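Amidohydrolase 3 domain-containing protein (Bacillus thuringiensis serovar konkukian, PDB 3GGM) is of uncharacterised function but probably hydrolyses carbon-nitrogen bonds other than peptide bonds, and is represented here by an N-terminal piece. Local coordinates at residues Ser44-Glu47 with Lys48-Lys51. Sequence-based numbering, arbitrary orientation.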
loop_
_atom_site.group_PDB
_atom_site.type_symbol
_atom_site.label_atom_id
_atom_site.label_comp_id
_atom_site.label_asym_id
_atom_site.label_seq_id
_atom_site.Cartn_x
_atom_site.Cartn_y
_atom_site.Cartn_z
ATOM N N SER A 44 12.798 -26.940 6.494
ATOM C CA SER A 44 13.479 -26.891 5.199
ATOM C C SER A 44 14.679 -25.956 5.229
ATOM O O SER A 44 15.496 -25.947 4.308
ATOM C CB SER A 44 12.513 -26.411 4.120
ATOM O OG SER A 44 12.256 -25.024 4.275
ATOM N N ALA A 45 14.782 -25.167 6.291
ATOM C CA ALA A 45 15.870 -24.213 6.435
ATOM C C ALA A 45 17.216 -24.860 6.771
ATOM O O ALA A 45 17.276 -25.979 7.279
ATOM C CB ALA A 45 15.513 -23.195 7.513
ATOM N N THR A 46 18.291 -24.136 6.471
ATOM C CA THR A 46 19.654 -24.571 6.772
ATOM C C THR A 46 20.424 -23.332 7.227
ATOM O O THR A 46 19.923 -22.213 7.122
ATOM C CB THR A 46 20.374 -25.188 5.541
ATOM O OG1 THR A 46 20.516 -24.201 4.514
ATOM C CG2 THR A 46 19.589 -26.369 5.006
ATOM N N GLU A 47 21.634 -23.539 7.732
ATOM C CA GLU A 47 22.484 -22.455 8.219
ATOM C C GLU A 47 22.390 -21.163 7.402
ATOM O O GLU A 47 22.395 -20.065 7.960
ATOM C CB GLU A 47 23.943 -22.928 8.249
ATOM C CG GLU A 47 24.198 -24.131 9.154
ATOM C CD GLU A 47 24.394 -23.745 10.613
ATOM O OE1 GLU A 47 25.407 -23.071 10.922
ATOM O OE2 GLU A 47 23.538 -24.115 11.448
ATOM N N LYS A 48 22.291 -21.296 6.084
ATOM C CA LYS A 48 22.229 -20.140 5.199
ATOM C C LYS A 48 20.887 -19.411 5.124
ATOM O O LYS A 48 20.838 -18.221 4.814
ATOM C CB LYS A 48 22.653 -20.553 3.788
ATOM C CG LYS A 48 24.073 -21.090 3.710
ATOM C CD LYS A 48 24.519 -21.276 2.264
ATOM C CE LYS A 48 25.952 -21.787 2.190
ATOM N NZ LYS A 48 26.412 -21.890 0.774
ATOM N N THR A 49 19.798 -20.112 5.409
ATOM C CA THR A 49 18.484 -19.494 5.325
ATOM C C THR A 49 18.239 -18.446 6.403
ATOM O O THR A 49 18.369 -18.727 7.594
ATOM C CB THR A 49 17.364 -20.553 5.418
ATOM O OG1 THR A 49 17.187 -20.941 6.782
ATOM C CG2 THR A 49 17.734 -21.784 4.620
ATOM N N LYS A 50 17.894 -17.232 5.982
ATOM C CA LYS A 50 17.589 -16.167 6.930
ATOM C C LYS A 50 16.167 -16.425 7.419
ATOM O O LYS A 50 15.277 -16.718 6.622
ATOM C CB LYS A 50 17.641 -14.786 6.267
ATOM C CG LYS A 50 19.029 -14.313 5.868
ATOM C CD LYS A 50 19.398 -14.748 4.455
ATOM C CE LYS A 50 18.558 -14.016 3.410
ATOM N NZ LYS A 50 18.959 -14.379 2.019
ATOM N N LYS A 51 15.955 -16.333 8.723
ATOM C CA LYS A 51 14.628 -16.564 9.271
ATOM C C LYS A 51 14.174 -15.360 10.081
ATOM O O LYS A 51 14.935 -14.803 10.867
ATOM C CB LYS A 51 14.619 -17.838 10.119
ATOM C CG LYS A 51 15.828 -17.999 11.012
ATOM C CD LYS A 51 15.818 -19.341 11.737
ATOM C CE LYS A 51 15.918 -20.503 10.763
ATOM N NZ LYS A 51 16.016 -21.814 11.467
#
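Thr-49 folds its side chain back over Ala-45 and Thr-46, illustrating how the last residue of a tight turn can reinforce it with side chain as well as backbone. Its CB lies 3.8 Å from the CB of Ala-45, and from there the two branches part. With chi1 at 78°, OG1 is tucked in over its own backbone and reaches back to donate a hydrogen bond of 3.0 Å to the O of Thr-46; it also lies 2.9 Å from CB of Ala-45, tight for an oxygen against a methyl group. The same carbonyl accepts from the backbone, N of Thr-49 lying 2.7 Å from O of Thr-46 and 39° above the carbonyl plane. This second bond closes a type I beta turn, Thr-46 to Thr-49, with Glu-47 and Lys-48 at its corners, which delivers the chain into strand 50-53, beside the parallel strand 6-9 in the mixed sheet of this N-terminal piece. The other branch, CG2, lies 3.7 Å from OG1 of Thr-46, the two threonine side chains roughly perpendicular. CG2 also sits only 3.0 Å from the N of Thr-46; the two short contacts leave the rotation of Thr-49, and the finer geometry of its OG1 bond, somewhat doubtful. Val-3 touches both threonines.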